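Trans-isoprenyl diphosphate synthase (Caulobacter crescentus, PDB 3OYR) probably condenses farnesyl diphosphate with five isopentenyl diphosphates to all-trans-octaprenyl diphosphate, a precursor of the isoprenoid quinone side chain. Local coordinates at residues B[191-196]-B[220-225]; B[228-233]-B[307-312]; B[68-73]-B[92-97]. All coordinates share one frame; numbering follows the deposited sequence.

Contact 1. Residues B[191-196]-B[220-225]; sequences KTAELF and YGLNLG. With DMA (dimethylallyl diphosphate), chain G.
A193 and G225 meet where helices 181-206 and 211-238 run side by side, antiparallel at 150°, with their short segments' axes only 7.0 Å apart. G225 turns bare backbone to the other helix, and its CA lies 3.9 Å from the CA of A193. The A193 methyl group points into the neighbouring helix, its CB resting 3.4 Å from the carbonyl oxygen of L222. In one of its two conformers L222 also lays CD2 beside A193 CB, a contact that is therefore doubtful.

F196 fills the other end of the interface. Its CG lies beside the backbone N and anti to the carbonyl carbon (chi1 -80°), which carries the ring along the G221-G225 side of the partner helix. CB sits 3.3 Å from the G221 carbonyl oxygen, CD1 approaches G225 CA at 3.6 Å, and CD2 crosses to L224 CD2 at 3.8 Å. No hydrogen bond joins the two segments, which meet by close packing; polar ties between the same two helices lie to either end. The buried E194 carboxylate, on a chain bent at chi2, forms salt bridges to R218 of the partner helix and to R158 of helix 150-173, and T192 OG1 is hydrogen-bonded to Q229 OE1.

K191 faces the ligand instead. Its CG stands between the backbone N and the carbonyl carbon (chi1 86°), and the remainder extends straight, taking NZ to 3.4 Å from the ester oxygen O1 of dimethylallyl diphosphate G, a weak hydrogen bond beside the one NZ makes to Q170 OE1. The K191 carbonyl oxygen meets the same ligand's methyl C4 at 3.2 Å, within a wider pi-type turn at 191-193. Close glycine-and-alanine helix packing thus backs one wall of the substrate pocket in the all-helical isoprenoid synthase fold.

Contact 2. Residues B[228-233]-B[307-312]; sequences FQLADD and LDLAAD. With CA (calcium ion), chain F; DMA (dimethylallyl diphosphate), chain D; DMA (dimethylallyl diphosphate), chain G.
L230 and A310 face each other across two antiparallel helices of the isoprenoid synthase bundle, and the inner helix carries an aspartate-rich motif, D232-D233 followed by D236, on its far side. The segments' axes pass 8.5 Å apart at 163°. The CB of L230 points toward the outer helix and lies 3.8 Å from A310 CB. With CG beside the backbone N (chi1 -72°), its branch runs across L309, where L230 CD1 touches L309 CG at 3.8 Å. Next to it, A231 meets L307, which starts out away from the inner helix but bends a methyl back, so that CD2 reaches A231 CA at 3.9 Å. The seam is wholly apolar, and L259 of helix 259-267 adds to it by touching both L230 and L309.

The opposite side of helix 211-238 carries F228, Q229 and D232 to two dimethylallyl diphosphates. D232 reaches out with CG anti to its backbone N and binds calcium through OD1 at 2.3 Å. Two diphosphate oxygens of ligand G, O1A and O2B, and three waters complete the six ligands; one of those waters also donates to the D232 carbonyl oxygen. The other carboxylate oxygen, OD2, forms a salt bridge to K246. F228 turns its ring edge, in plane, to the diphosphate of ligand D, with CZ 3.3 Å from O2A, while R343 makes a cation-pi contact with the ring.

Q229, bent at its second torsion, lies between the ligands: OE1 lies near the methyl groups of ligand D, and NE2 makes a weak hydrogen bond to O1A of ligand G. The same NE2 donates to D233 OD1 at 2.8 Å; OD1 lies close to the Q229 amide plane, while NE2 approaches from above the D233 carboxylate, 48° out of its plane.

Contact 3. Residues B[68-73]-B[92-97]; sequences LRPLMT and AAVEFI. With DMA (dimethylallyl diphosphate), chain D.
V94 presses CG1 onto the root of R69, 3.5 Å from its CB, and its other methyl, CG2, slides past T73 OG1 at 3.8 Å. Beside it P70 crosses E95: the ring carbon CD comes within 3.0 Å of E95 OE1, a close contact between a proline CH2 and a carboxylate oxygen. E95 reaches there because its chain, anti to the backbone N at first, bends at the second torsion. T73 OG1 itself is held by the A199 carbonyl oxygen of helix 181-206.

From this base R69 extends away, and its NH1 donates an almost straight hydrogen bond (2.8 Å, 175°) to O1A of dimethylallyl diphosphate D, in the guanidinium plane. A water in that same plane accepts from R69 N and from R69 NH1, and donates to E95 OE1 at 2.9 Å. H98, R115 and the K66 backbone N grip the same ligand.

The R69 and E95 charges, NH1 and OE1 lying 5.6 Å apart, are therefore joined through water rather than directly; E95 probably helps to steady the arginine while NH1 serves both the water and the diphosphate.

From the N terminus, contact 3 comes first: it closes the 18 residues between 68-73 and 92-97, pairing helix 68-79 with helix 87-109 across the short link 80-86. Contact 1 then closes the 23 residues between 191-196 and 220-225, joining consecutive helices. Contact 2 closes the longest loop, 73 residues, bringing helix 302-320 against helix 211-238, which it shares with contact 1. The three loops follow in series; none nests or crosses. Laterally, F196 of contact 1 packs on R69 of contact 3 and on F228 of contact 2, whose ring also reaches L68. Residues of all three contacts touch ligand D, and those of contacts 1 and 2 ligand G, around one central pocket.

Contact 1. Residues B[191-196]-B[220-225]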
loop_
_atom_site.group_PDB
_atom_site.type_symbol
_atom_site.label_atom_id
_atom_site.label_comp_id
_atom_site.label_asym_id
_atom_site.label_seq_id
_atom_site.Cartn_x
_atom_site.Cartn_y
_atom_site.Cartn_z
ATOM N N LYS B 191 10.840 -9.998 0.676
ATOM C CA LYS B 191 9.698 -9.831 -0.190
ATOM C C LYS B 191 8.671 -10.950 -0.044
ATOM O O LYS B 191 7.506 -10.736 -0.365
ATOM C CB LYS B 191 10.139 -9.696 -1.645
ATOM C CG LYS B 191 10.314 -11.026 -2.352
ATOM C CD LYS B 191 10.398 -10.835 -3.849
ATOM C CE LYS B 191 10.775 -12.156 -4.505
ATOM N NZ LYS B 191 10.803 -12.017 -6.000
ATOM N N THR B 192 9.091 -12.124 0.439
ATOM C CA THR B 192 8.176 -13.268 0.511
ATOM C C THR B 192 8.098 -13.918 1.876
ATOM O O THR B 192 7.006 -14.153 2.382
ATOM C CB THR B 192 8.508 -14.324 -0.555
ATOM O OG1 THR B 192 8.406 -13.724 -1.860
ATOM C CG2 THR B 192 7.548 -15.519 -0.461
ATOM N N ALA B 193 9.245 -14.217 2.480
ATOM C CA ALA B 193 9.229 -15.003 3.712
ATOM C C ALA B 193 8.669 -14.231 4.922
ATOM O O ALA B 193 8.050 -14.824 5.803
ATOM C CB ALA B 193 10.611 -15.575 4.005
ATOM N N GLU B 194 8.860 -12.912 4.936
ATOM C CA GLU B 194 8.416 -12.077 6.046
ATOM C C GLU B 194 6.895 -12.049 6.280
ATOM O O GLU B 194 6.444 -12.064 7.428
ATOM C CB GLU B 194 8.917 -10.649 5.864
ATOM C CG GLU B 194 9.199 -9.964 7.172
ATOM C CD GLU B 194 10.479 -10.476 7.798
ATOM O OE1 GLU B 194 11.552 -10.458 7.147
ATOM O OE2 GLU B 194 10.410 -10.912 8.948
ATOM N N LEU B 195 6.110 -12.025 5.210
ATOM C CA LEU B 195 4.637 -12.072 5.300
ATOM C C LEU B 195 4.140 -13.430 5.895
ATOM O O LEU B 195 3.220 -13.470 6.757
ATOM C CB LEU B 195 3.994 -11.777 3.935
ATOM C CG LEU B 195 2.487 -11.520 3.991
ATOM C CD1 LEU B 195 2.123 -10.518 5.102
ATOM C CD2 LEU B 195 2.008 -11.028 2.662
ATOM N N PHE B 196 4.812 -14.517 5.511
ATOM C CA PHE B 196 4.571 -15.833 6.119
ATOM C C PHE B 196 4.931 -15.844 7.589
ATOM O O PHE B 196 4.139 -16.334 8.389
ATOM C CB PHE B 196 5.335 -16.951 5.411
ATOM C CG PHE B 196 4.675 -17.432 4.138
ATOM C CD1 PHE B 196 5.203 -17.114 2.903
ATOM C CD2 PHE B 196 3.528 -18.222 4.187
ATOM C CE1 PHE B 196 4.591 -17.579 1.733
ATOM C CE2 PHE B 196 2.910 -18.689 3.045
ATOM C CZ PHE B 196 3.442 -18.380 1.816
ATOM N N TYR B 220 8.750 -20.763 12.238
ATOM C CA TYR B 220 8.109 -21.702 11.321
ATOM C C TYR B 220 7.757 -20.990 10.015
ATOM O O TYR B 220 8.116 -21.449 8.946
ATOM C CB TYR B 220 6.849 -22.383 11.946
ATOM C CG TYR B 220 6.022 -23.104 10.911
ATOM C CD1 TYR B 220 6.371 -24.384 10.486
ATOM C CD2 TYR B 220 4.918 -22.490 10.305
ATOM C CE1 TYR B 220 5.645 -25.049 9.506
ATOM C CE2 TYR B 220 4.198 -23.156 9.315
ATOM C CZ TYR B 220 4.557 -24.432 8.937
ATOM O OH TYR B 220 3.846 -25.069 7.954
ATOM N N GLY B 221 7.062 -19.859 10.129
ATOM C CA GLY B 221 6.604 -19.122 8.956
ATOM C C GLY B 221 7.750 -18.562 8.114
ATOM O O GLY B 221 7.690 -18.638 6.890
ATOM N N LEU B 222 8.795 -18.022 8.761
ATOM C CA LEU B 222 9.935 -17.454 8.029
ATOM C C LEU B 222 10.609 -18.535 7.179
ATOM O O LEU B 222 10.807 -18.372 5.952
ATOM C CB LEU B 222 10.934 -16.822 9.005
ATOM C CG LEU B 222 11.909 -15.749 8.512
ATOM C CD1 LEU B 222 13.102 -16.351 7.776
ATOM C CD2 LEU B 222 11.214 -14.719 7.646
ATOM N N ASN B 223 10.949 -19.646 7.819
ATOM C CA ASN B 223 11.524 -20.770 7.096
ATOM C C ASN B 223 10.590 -21.367 6.045
ATOM O O ASN B 223 11.050 -21.714 4.944
ATOM C CB ASN B 223 12.076 -21.830 8.053
ATOM C CG ASN B 223 13.278 -21.336 8.808
ATOM O OD1 ASN B 223 14.360 -21.170 8.245
ATOM N ND2 ASN B 223 13.094 -21.083 10.092
ATOM N N LEU B 224 9.289 -21.454 6.355
ATOM C CA LEU B 224 8.319 -21.919 5.347
ATOM C C LEU B 224 8.339 -21.012 4.120
ATOM O O LEU B 224 8.341 -21.493 2.990
ATOM C CB LEU B 224 6.898 -22.017 5.904
ATOM C CG LEU B 224 5.958 -22.625 4.860
ATOM C CD1 LEU B 224 5.498 -23.970 5.261
ATOM C CD2 LEU B 224 4.795 -21.753 4.585
ATOM N N GLY B 225 8.403 -19.703 4.353
ATOM C CA GLY B 225 8.397 -18.740 3.260
ATOM C C GLY B 225 9.629 -18.769 2.379
ATOM O O GLY B 225 9.516 -18.603 1.164
HETATM C C1 DMA G . 7.276 -11.667 -5.333
HETATM O O1 DMA G . 7.541 -12.915 -5.962
HETATM C C2 DMA G . 5.848 -11.231 -5.441
HETATM C C3 DMA G . 5.186 -10.676 -4.419
HETATM C C4 DMA G . 5.786 -10.428 -3.072
HETATM C C5 DMA G . 3.765 -10.286 -4.661
HETATM P PA DMA G . 7.380 -13.236 -7.552
HETATM O O1A DMA G . 8.291 -14.406 -7.770
HETATM O O2A DMA G . 7.495 -12.007 -8.414
HETATM O O3A DMA G . 5.851 -13.761 -7.527
HETATM P PB DMA G . 4.952 -14.166 -8.808
HETATM O O1B DMA G . 3.757 -14.696 -8.060
HETATM O O2B DMA G . 5.763 -15.186 -9.572
HETATM O O3B DMA G . 4.728 -12.912 -9.622
#

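Contact 2. Residues B[228-233]-B[307-312]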
loop_
_atom_site.group_PDB
_atom_site.type_symbol
_atom_site.label_atom_id
_atom_site.label_comp_id
_atom_site.label_asym_id
_atom_site.label_seq_id
_atom_site.Cartn_x
_atom_site.Cartn_y
_atom_site.Cartn_z
ATOM N N PHE B 228 9.174 -21.779 0.318
ATOM C CA PHE B 228 8.082 -21.441 -0.586
ATOM C C PHE B 228 8.590 -20.667 -1.792
ATOM O O PHE B 228 8.285 -21.021 -2.935
ATOM C CB PHE B 228 6.992 -20.628 0.156
ATOM C CG PHE B 228 5.741 -20.402 -0.655
ATOM C CD1 PHE B 228 4.732 -21.369 -0.681
ATOM C CD2 PHE B 228 5.570 -19.224 -1.401
ATOM C CE1 PHE B 228 3.571 -21.167 -1.456
ATOM C CE2 PHE B 228 4.398 -19.007 -2.166
ATOM C CZ PHE B 228 3.407 -19.980 -2.200
ATOM N N GLN B 229 9.375 -19.620 -1.535
ATOM C CA GLN B 229 9.853 -18.753 -2.608
ATOM C C GLN B 229 10.897 -19.429 -3.507
ATOM O O GLN B 229 10.878 -19.251 -4.736
ATOM C CB GLN B 229 10.396 -17.457 -2.038
ATOM C CG GLN B 229 10.709 -16.431 -3.106
ATOM C CD GLN B 229 9.507 -16.080 -3.971
ATOM O OE1 GLN B 229 8.418 -15.825 -3.469
ATOM N NE2 GLN B 229 9.704 -16.069 -5.271
ATOM N N LEU B 230 11.803 -20.192 -2.898
ATOM C CA LEU B 230 12.744 -21.041 -3.655
ATOM C C LEU B 230 12.009 -21.988 -4.606
ATOM O O LEU B 230 12.362 -22.067 -5.782
ATOM C CB LEU B 230 13.656 -21.827 -2.716
ATOM C CG LEU B 230 14.707 -20.944 -2.034
ATOM C CD1 LEU B 230 15.316 -21.666 -0.875
ATOM C CD2 LEU B 230 15.766 -20.557 -2.997
ATOM N N ALA B 231 10.974 -22.673 -4.105
ATOM C CA ALA B 231 10.135 -23.521 -4.960
ATOM C C ALA B 231 9.421 -22.708 -6.035
ATOM O O ALA B 231 9.350 -23.148 -7.173
ATOM C CB ALA B 231 9.135 -24.324 -4.144
ATOM N N ASP B 232 8.924 -21.521 -5.682
ATOM C CA ASP B 232 8.295 -20.633 -6.658
ATOM C C ASP B 232 9.262 -20.223 -7.761
ATOM O O ASP B 232 8.899 -20.210 -8.943
ATOM C CB ASP B 232 7.723 -19.375 -5.995
ATOM C CG ASP B 232 6.951 -18.519 -6.968
ATOM O OD1 ASP B 232 7.544 -17.552 -7.530
ATOM O OD2 ASP B 232 5.766 -18.843 -7.215
ATOM N N ASP B 233 10.491 -19.881 -7.374
ATOM C CA ASP B 233 11.526 -19.529 -8.336
ATOM C C ASP B 233 11.884 -20.702 -9.265
ATOM O O ASP B 233 12.061 -20.502 -10.467
ATOM C CB ASP B 233 12.759 -18.962 -7.623
ATOM C CG ASP B 233 12.521 -17.541 -7.082
ATOM O OD1 ASP B 233 11.451 -16.943 -7.344
ATOM O OD2 ASP B 233 13.410 -17.011 -6.395
ATOM N N LEU B 307 15.696 -26.700 -5.148
ATOM C CA LEU B 307 14.751 -27.481 -4.353
ATOM C C LEU B 307 15.378 -28.214 -3.166
ATOM O O LEU B 307 14.697 -28.426 -2.149
ATOM C CB LEU B 307 13.917 -28.430 -5.236
ATOM C CG LEU B 307 13.014 -27.785 -6.312
ATOM C CD1 LEU B 307 12.313 -28.845 -7.169
ATOM C CD2 LEU B 307 11.977 -26.820 -5.731
ATOM N N ASP B 308 16.661 -28.577 -3.281
ATOM C CA ASP B 308 17.443 -29.108 -2.139
ATOM C C ASP B 308 17.550 -28.067 -1.033
ATOM O O ASP B 308 17.414 -28.378 0.162
ATOM C CB ASP B 308 18.870 -29.511 -2.550
ATOM C CG ASP B 308 18.925 -30.808 -3.362
ATOM O OD1 ASP B 308 19.920 -30.993 -4.101
ATOM O OD2 ASP B 308 17.993 -31.635 -3.276
ATOM N N LEU B 309 17.802 -26.831 -1.434
ATOM C CA LEU B 309 17.880 -25.731 -0.485
ATOM C C LEU B 309 16.488 -25.452 0.104
ATOM O O LEU B 309 16.345 -25.269 1.311
ATOM C CB LEU B 309 18.475 -24.484 -1.149
ATOM C CG LEU B 309 18.712 -23.252 -0.259
ATOM C CD1 LEU B 309 19.572 -23.586 0.963
ATOM C CD2 LEU B 309 19.336 -22.099 -1.054
ATOM N N ALA B 310 15.468 -25.465 -0.747
ATOM C CA ALA B 310 14.083 -25.304 -0.285
ATOM C C ALA B 310 13.723 -26.350 0.768
ATOM O O ALA B 310 13.161 -26.007 1.824
ATOM C CB ALA B 310 13.086 -25.368 -1.472
ATOM N N ALA B 311 14.068 -27.616 0.503
ATOM C CA ALA B 311 13.833 -28.704 1.460
ATOM C C ALA B 311 14.573 -28.488 2.791
ATOM O O ALA B 311 14.047 -28.834 3.854
ATOM C CB ALA B 311 14.203 -30.077 0.837
ATOM N N ASP B 312 15.773 -27.900 2.726
ATOM C CA ASP B 312 16.534 -27.511 3.933
ATOM C C ASP B 312 15.771 -26.498 4.789
ATOM O O ASP B 312 15.709 -26.611 6.013
ATOM C CB ASP B 312 17.903 -26.926 3.551
ATOM C CG ASP B 312 18.915 -27.988 3.121
ATOM O OD1 ASP B 312 18.601 -29.195 3.216
ATOM O OD2 ASP B 312 20.035 -27.612 2.697
HETATM CA CA CA F . 7.721 -16.155 -9.298
HETATM C C1 DMA D . 2.352 -15.494 -5.123
HETATM O O1 DMA D . 1.829 -16.152 -3.961
HETATM C C2 DMA D . 3.329 -14.660 -4.373
HETATM C C3 DMA D . 4.597 -15.038 -4.190
HETATM C C4 DMA D . 5.186 -16.266 -4.833
HETATM C C5 DMA D . 5.442 -14.154 -3.327
HETATM P PA DMA D . 1.037 -17.546 -3.923
HETATM O O1A DMA D . 0.697 -17.937 -2.499
HETATM O O2A DMA D . 1.821 -18.555 -4.715
HETATM O O3A DMA D . -0.265 -17.049 -4.752
HETATM P PB DMA D . -1.834 -17.410 -4.532
HETATM O O1B DMA D . -2.313 -16.522 -3.399
HETATM O O2B DMA D . -2.309 -16.953 -5.894
HETATM O O3B DMA D . -1.974 -18.880 -4.244
HETATM C C1 DMA G . 7.276 -11.667 -5.333
HETATM O O1 DMA G . 7.541 -12.915 -5.962
HETATM C C2 DMA G . 5.848 -11.231 -5.441
HETATM C C3 DMA G . 5.186 -10.676 -4.419
HETATM C C4 DMA G . 5.786 -10.428 -3.072
HETATM C C5 DMA G . 3.765 -10.286 -4.661
HETATM P PA DMA G . 7.380 -13.236 -7.552
HETATM O O1A DMA G . 8.291 -14.406 -7.770
HETATM O O2A DMA G . 7.495 -12.007 -8.414
HETATM O O3A DMA G . 5.851 -13.761 -7.527
HETATM P PB DMA G . 4.952 -14.166 -8.808
HETATM O O1B DMA G . 3.757 -14.696 -8.060
HETATM O O2B DMA G . 5.763 -15.186 -9.572
HETATM O O3B DMA G . 4.728 -12.912 -9.622
HETATM O O HOH W 1 7.114 -18.028 -10.649
HETATM O O HOH W 2 10.008 -16.655 -9.377
HETATM O O HOH W 3 7.943 -14.999 -11.404
#

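Contact 3. Residues B[68-73]-B[92-97]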
loop_
_atom_site.group_PDB
_atom_site.type_symbol
_atom_site.label_atom_id
_atom_site.label_comp_id
_atom_site.label_asym_id
_atom_site.label_seq_id
_atom_site.Cartn_x
_atom_site.Cartn_y
_atom_site.Cartn_z
ATOM N N LEU B 68 -2.796 -19.648 1.700
ATOM C CA LEU B 68 -1.826 -20.195 2.669
ATOM C C LEU B 68 -1.540 -19.225 3.790
ATOM O O LEU B 68 -1.418 -19.621 4.957
ATOM C CB LEU B 68 -0.510 -20.604 1.991
ATOM C CG LEU B 68 -0.583 -21.679 0.902
ATOM C CD1 LEU B 68 0.804 -22.125 0.497
ATOM C CD2 LEU B 68 -1.408 -22.896 1.346
ATOM N N ARG B 69 -1.475 -17.944 3.443
ATOM C CA ARG B 69 -1.200 -16.940 4.451
ATOM C C ARG B 69 -2.268 -16.809 5.540
ATOM O O ARG B 69 -1.903 -16.947 6.725
ATOM C CB ARG B 69 -0.775 -15.622 3.824
ATOM C CG ARG B 69 0.595 -15.692 3.193
ATOM C CD ARG B 69 0.637 -14.689 2.083
ATOM N NE ARG B 69 1.796 -14.832 1.218
ATOM C CZ ARG B 69 1.825 -15.591 0.134
ATOM N NH1 ARG B 69 0.758 -16.321 -0.217
ATOM N NH2 ARG B 69 2.930 -15.633 -0.582
ATOM N N PRO B 70 -3.578 -16.607 5.170
ATOM C CA PRO B 70 -4.603 -16.647 6.245
ATOM C C PRO B 70 -4.715 -17.992 6.952
ATOM O O PRO B 70 -5.000 -18.012 8.160
ATOM C CB PRO B 70 -5.936 -16.303 5.526
ATOM C CG PRO B 70 -5.649 -16.414 4.052
ATOM C CD PRO B 70 -4.166 -16.143 3.895
ATOM N N LEU B 71 -4.520 -19.096 6.215
ATOM C CA LEU B 71 -4.474 -20.435 6.788
ATOM C C LEU B 71 -3.432 -20.544 7.889
ATOM O O LEU B 71 -3.682 -21.149 8.941
ATOM C CB LEU B 71 -4.195 -21.517 5.724
ATOM C CG LEU B 71 -5.383 -21.934 4.858
ATOM C CD1 LEU B 71 -4.950 -22.906 3.737
ATOM C CD2 LEU B 71 -6.484 -22.508 5.693
ATOM N N MET B 72 -2.262 -19.962 7.640
ATOM C CA MET B 72 -1.197 -19.996 8.640
ATOM C C MET B 72 -1.532 -19.163 9.874
ATOM O O MET B 72 -1.237 -19.589 10.982
ATOM C CB MET B 72 0.153 -19.629 8.027
ATOM C CG MET B 72 0.754 -20.808 7.294
ATOM S SD MET B 72 2.023 -20.344 6.117
ATOM C CE MET B 72 3.194 -19.618 7.287
ATOM N N THR B 73 -2.174 -18.010 9.683
ATOM C CA THR B 73 -2.668 -17.225 10.803
ATOM C C THR B 73 -3.649 -18.071 11.613
ATOM O O THR B 73 -3.537 -18.145 12.847
ATOM C CB THR B 73 -3.383 -15.935 10.332
ATOM O OG1 THR B 73 -2.483 -15.145 9.553
ATOM C CG2 THR B 73 -3.899 -15.108 11.539
ATOM N N ALA B 92 -7.793 -12.285 7.612
ATOM C CA ALA B 92 -8.340 -11.501 6.510
ATOM C C ALA B 92 -7.407 -10.338 6.080
ATOM O O ALA B 92 -7.172 -10.107 4.869
ATOM C CB ALA B 92 -9.751 -10.981 6.899
ATOM N N ALA B 93 -6.893 -9.600 7.061
ATOM C CA ALA B 93 -5.934 -8.493 6.795
ATOM C C ALA B 93 -4.697 -8.985 6.042
ATOM O O ALA B 93 -4.230 -8.339 5.068
ATOM C CB ALA B 93 -5.517 -7.817 8.097
ATOM N N VAL B 94 -4.199 -10.155 6.459
ATOM C CA VAL B 94 -3.019 -10.778 5.823
ATOM C C VAL B 94 -3.277 -11.063 4.342
ATOM O O VAL B 94 -2.432 -10.752 3.462
ATOM C CB VAL B 94 -2.633 -12.069 6.608
ATOM C CG1 VAL B 94 -1.723 -12.953 5.820
ATOM C CG2 VAL B 94 -1.995 -11.703 7.905
ATOM N N GLU B 95 -4.452 -11.625 4.044
ATOM C CA GLU B 95 -4.806 -11.898 2.638
ATOM C C GLU B 95 -4.955 -10.636 1.818
ATOM O O GLU B 95 -4.584 -10.627 0.637
ATOM C CB GLU B 95 -6.067 -12.779 2.507
ATOM C CG GLU B 95 -6.336 -13.340 1.077
ATOM C CD GLU B 95 -5.215 -14.235 0.514
ATOM O OE1 GLU B 95 -4.363 -14.744 1.264
ATOM O OE2 GLU B 95 -5.195 -14.460 -0.702
ATOM N N PHE B 96 -5.533 -9.591 2.408
ATOM C CA PHE B 96 -5.588 -8.288 1.747
ATOM C C PHE B 96 -4.208 -7.736 1.474
ATOM O O PHE B 96 -3.949 -7.250 0.367
ATOM C CB PHE B 96 -6.384 -7.252 2.553
ATOM C CG PHE B 96 -7.889 -7.373 2.390
ATOM C CD1 PHE B 96 -8.450 -7.847 1.207
ATOM C CD2 PHE B 96 -8.734 -7.000 3.417
ATOM C CE1 PHE B 96 -9.842 -7.967 1.061
ATOM C CE2 PHE B 96 -10.117 -7.113 3.282
ATOM C CZ PHE B 96 -10.674 -7.594 2.102
ATOM N N ILE B 97 -3.312 -7.831 2.459
ATOM C CA ILE B 97 -1.937 -7.369 2.230
ATOM C C ILE B 97 -1.308 -8.145 1.078
ATOM O O ILE B 97 -0.763 -7.542 0.150
ATOM C CB ILE B 97 -1.040 -7.384 3.507
ATOM C CG1 ILE B 97 -1.422 -6.213 4.420
ATOM C CG2 ILE B 97 0.453 -7.248 3.119
ATOM C CD1 ILE B 97 -1.072 -6.441 5.923
HETATM C C1 DMA D . 2.352 -15.494 -5.123
HETATM O O1 DMA D . 1.829 -16.152 -3.961
HETATM C C2 DMA D . 3.329 -14.660 -4.373
HETATM C C3 DMA D . 4.597 -15.038 -4.190
HETATM C C4 DMA D . 5.186 -16.266 -4.833
HETATM C C5 DMA D . 5.442 -14.154 -3.327
HETATM P PA DMA D . 1.037 -17.546 -3.923
HETATM O O1A DMA D . 0.697 -17.937 -2.499
HETATM O O2A DMA D . 1.821 -18.555 -4.715
HETATM O O3A DMA D . -0.265 -17.049 -4.752
HETATM P PB DMA D . -1.834 -17.410 -4.532
HETATM O O1B DMA D . -2.313 -16.522 -3.399
HETATM O O2B DMA D . -2.309 -16.953 -5.894
HETATM O O3B DMA D . -1.974 -18.880 -4.244
HETATM O O HOH W 4 -2.082 -16.482 0.890
#